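Local coordinates for Aureochrome1-like protein (Ochromonas danica, PDB 6I20) that probably senses blue light through a PAS-type (LOV) domain that binds flavin mononucleotide, as in other aureochromes, at residues Asn17-Asp22 with Gln35-Leu40. Numbering follows the deposited sequence.
Sequences NFVISD and QGFLTL. With FMN (flavin mononucleotide), chain E; EDO (1,2-ethanediol), chain G.
Val19 meets Phe37 through a CH-pi contact in which one methyl sits over the centre of the ring face. Its CG1 lies 3.5 Å from the Phe37 ring centroid and only 6° off the normal, so all six ring carbons are nearly equidistant from it. Phe37 CG stands anti to the backbone N (chi1 178°), and one face of its ring receives the valine methyl. The other branch of Val19 turns to the cofactor: CG2 is 3.6 Å from C6 of the flavin mononucleotide. One valine thus joins helix and flavin, a compact example of how a pocket residue is itself backed by second-shell packing. Farther along the strand, Ser21 OG lies 3.5 Å from the flavin methyl C8M.

The Asn17 side chain packs against the backbone at the start of the helix. The CA atoms of Asn17 and Gly36 are 4.4 Å apart, and Asn17 OD1 rests 3.0 Å from Gly36 C, against a residue without a side chain. Beside it, Asn17 ND2 touches Leu40 CD2 at 4.0 Å, the two side chains crossing at about a right angle, while Phe18 O packs on Phe37 CB at 3.8 Å.

No direct hydrogen bond spans the two segments; Ser34 OG instead bridges them, bonded to both Phe18 N and Phe37 N. Within this PAS fold, strand 18-21 runs between strands 30-33 and 109-119, pairing antiparallel with each. Helix 35-41 follows strand 30-33, and Phe37 reaches Gln116 of strand 109-119 and Val48 of helix 45-48, whereas the Phe18 side chain packs against Val8 and Leu11 of helix 6-13.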
loop_
_atom_site.group_PDB
_atom_site.type_symbol
_atom_site.label_atom_id
_atom_site.label_comp_id
_atom_site.label_asym_id
_atom_site.label_seq_id
_atom_site.Cartn_x
_atom_site.Cartn_y
_atom_site.Cartn_z
ATOM N N ASN A 17 -5.648 4.321 -6.625
ATOM C CA ASN A 17 -4.541 3.334 -6.601
ATOM C C ASN A 17 -4.588 2.653 -5.246
ATOM O O ASN A 17 -4.363 3.281 -4.230
ATOM C CB ASN A 17 -3.159 4.012 -6.710
ATOM C CG ASN A 17 -3.057 4.935 -7.879
ATOM O OD1 ASN A 17 -3.681 4.713 -8.915
ATOM N ND2 ASN A 17 -2.277 5.992 -7.722
ATOM N N PHE A 18 -4.856 1.357 -5.207
ATOM C CA PHE A 18 -4.892 0.674 -3.950
ATOM C C PHE A 18 -4.727 -0.817 -4.162
ATOM O O PHE A 18 -4.938 -1.338 -5.266
ATOM C CB PHE A 18 -6.202 0.988 -3.179
ATOM C CG PHE A 18 -7.442 0.415 -3.821
ATOM C CD1 PHE A 18 -8.091 1.126 -4.831
ATOM C CD2 PHE A 18 -7.920 -0.860 -3.482
ATOM C CE1 PHE A 18 -9.219 0.603 -5.459
ATOM C CE2 PHE A 18 -9.046 -1.381 -4.124
ATOM C CZ PHE A 18 -9.664 -0.658 -5.132
ATOM N N VAL A 19 -4.394 -1.476 -3.043
ATOM C CA VAL A 19 -4.357 -2.922 -2.941
ATOM C C VAL A 19 -5.008 -3.358 -1.644
ATOM O O VAL A 19 -5.138 -2.570 -0.703
ATOM C CB VAL A 19 -2.918 -3.505 -2.979
ATOM C CG1 VAL A 19 -2.234 -3.149 -4.283
ATOM C CG2 VAL A 19 -2.111 -3.063 -1.809
ATOM N N ILE A 20 -5.436 -4.611 -1.622
ATOM C CA ILE A 20 -5.954 -5.284 -0.432
ATOM C C ILE A 20 -5.048 -6.491 -0.171
ATOM O O ILE A 20 -4.781 -7.259 -1.115
ATOM C CB ILE A 20 -7.403 -5.788 -0.669
ATOM C CG1 ILE A 20 -8.280 -4.650 -1.211
ATOM C CG2 ILE A 20 -7.959 -6.354 0.617
ATOM C CD1 ILE A 20 -8.376 -3.473 -0.272
ATOM N N SER A 21 -4.602 -6.666 1.082
ATOM C CA SER A 21 -3.796 -7.830 1.449
ATOM C C SER A 21 -4.573 -8.711 2.412
ATOM O O SER A 21 -5.589 -8.281 2.991
ATOM C CB SER A 21 -2.470 -7.431 2.102
ATOM O OG SER A 21 -2.660 -7.024 3.463
ATOM N N ASP A 22 -4.125 -9.937 2.581
ATOM C CA ASP A 22 -4.739 -10.905 3.488
ATOM C C ASP A 22 -3.709 -11.466 4.458
ATOM O O ASP A 22 -2.903 -12.314 4.076
ATOM C CB ASP A 22 -5.411 -12.040 2.705
ATOM C CG ASP A 22 -6.202 -13.016 3.592
ATOM O OD1 ASP A 22 -5.989 -13.073 4.816
ATOM O OD2 ASP A 22 -7.061 -13.747 3.042
ATOM N N GLN A 35 -6.655 -1.108 -10.960
ATOM C CA GLN A 35 -6.039 -0.679 -12.195
ATOM C C GLN A 35 -5.059 0.452 -12.004
ATOM O O GLN A 35 -4.010 0.468 -12.618
ATOM C CB GLN A 35 -7.105 -0.304 -13.257
ATOM C CG GLN A 35 -6.482 0.129 -14.583
ATOM C CD GLN A 35 -5.694 -0.978 -15.237
ATOM O OE1 GLN A 35 -6.282 -2.024 -15.549
ATOM N NE2 GLN A 35 -4.359 -0.793 -15.409
ATOM N N GLY A 36 -5.399 1.395 -11.141
ATOM C CA GLY A 36 -4.531 2.532 -10.882
ATOM C C GLY A 36 -3.194 2.093 -10.316
ATOM O O GLY A 36 -2.160 2.659 -10.669
ATOM N N PHE A 37 -3.222 1.138 -9.397
ATOM C CA PHE A 37 -1.976 0.580 -8.839
ATOM C C PHE A 37 -1.122 -0.043 -9.935
ATOM O O PHE A 37 0.106 0.148 -9.993
ATOM C CB PHE A 37 -2.276 -0.450 -7.773
ATOM C CG PHE A 37 -1.065 -1.106 -7.173
ATOM C CD1 PHE A 37 -0.407 -0.528 -6.097
ATOM C CD2 PHE A 37 -0.607 -2.311 -7.658
ATOM C CE1 PHE A 37 0.703 -1.126 -5.531
ATOM C CE2 PHE A 37 0.510 -2.906 -7.080
ATOM C CZ PHE A 37 1.153 -2.334 -6.022
ATOM N N LEU A 38 -1.750 -0.779 -10.826
ATOM C CA LEU A 38 -1.030 -1.424 -11.931
ATOM C C LEU A 38 -0.395 -0.381 -12.823
ATOM O O LEU A 38 0.748 -0.533 -13.257
ATOM C CB LEU A 38 -1.945 -2.354 -12.715
ATOM C CG LEU A 38 -2.676 -3.421 -11.921
ATOM C CD1 LEU A 38 -3.618 -4.186 -12.829
ATOM C CD2 LEU A 38 -1.738 -4.344 -11.158
ATOM N N THR A 39 -1.135 0.671 -13.163
ATOM C CA THR A 39 -0.609 1.710 -14.025
ATOM C C THR A 39 0.526 2.481 -13.362
ATOM O O THR A 39 1.555 2.739 -14.009
ATOM C CB THR A 39 -1.710 2.647 -14.465
ATOM O OG1 THR A 39 -2.675 1.849 -15.161
ATOM C CG2 THR A 39 -1.176 3.742 -15.385
ATOM N N LEU A 40 0.361 2.783 -12.088
ATOM C CA LEU A 40 1.389 3.510 -11.316
ATOM C C LEU A 40 2.694 2.725 -11.282
ATOM O O LEU A 40 3.758 3.287 -11.482
ATOM C CB LEU A 40 0.902 3.739 -9.885
ATOM C CG LEU A 40 1.927 4.238 -8.869
ATOM C CD1 LEU A 40 2.397 5.631 -9.278
ATOM C CD2 LEU A 40 1.291 4.225 -7.477
HETATM N N1 FMN E . 5.175 -1.050 0.878
HETATM C C2 FMN E . 5.589 -0.208 -0.094
HETATM O O2 FMN E . 6.810 0.065 -0.157
HETATM N N3 FMN E . 4.755 0.336 -1.013
HETATM C C4 FMN E . 3.410 0.089 -1.004
HETATM O O4 FMN E . 2.658 0.670 -1.832
HETATM C C4A FMN E . 2.924 -0.819 -0.021
HETATM N N5 FMN E . 1.590 -1.128 0.026
HETATM C C5A FMN E . 1.164 -1.928 1.035
HETATM C C6 FMN E . -0.205 -2.254 1.136
HETATM C C7 FMN E . -0.685 -3.050 2.124
HETATM C C7M FMN E . -2.196 -3.357 2.224
HETATM C C8 FMN E . 0.202 -3.601 3.111
HETATM C C8M FMN E . -0.315 -4.467 4.214
HETATM C C9 FMN E . 1.541 -3.302 3.034
HETATM C C9A FMN E . 2.052 -2.468 2.049
HETATM N N10 FMN E . 3.443 -2.213 1.936
HETATM C C10 FMN E . 3.860 -1.353 0.962
HETATM C "C1'" FMN E . 4.377 -2.643 2.970
HETATM C "C2'" FMN E . 5.014 -4.021 2.768
HETATM O "O2'" FMN E . 4.040 -4.890 2.170
HETATM C "C3'" FMN E . 5.428 -4.587 4.118
HETATM O "O3'" FMN E . 4.327 -4.618 5.041
HETATM C "C4'" FMN E . 6.587 -3.873 4.777
HETATM O "O4'" FMN E . 7.668 -3.813 3.830
HETATM C "C5'" FMN E . 7.080 -4.664 6.036
HETATM O "O5'" FMN E . 7.022 -6.108 5.784
HETATM P P FMN E . 8.020 -7.035 6.647
HETATM O O1P FMN E . 7.832 -8.416 6.153
HETATM O O2P FMN E . 9.377 -6.510 6.417
HETATM O O3P FMN E . 7.550 -6.822 8.080
HETATM C C1 EDO G . -4.868 3.084 -16.638
HETATM O O1 EDO G . -5.859 3.345 -17.642
HETATM C C2 EDO G . -4.836 4.231 -15.637
HETATM O O2 EDO G . -5.109 3.784 -14.302
#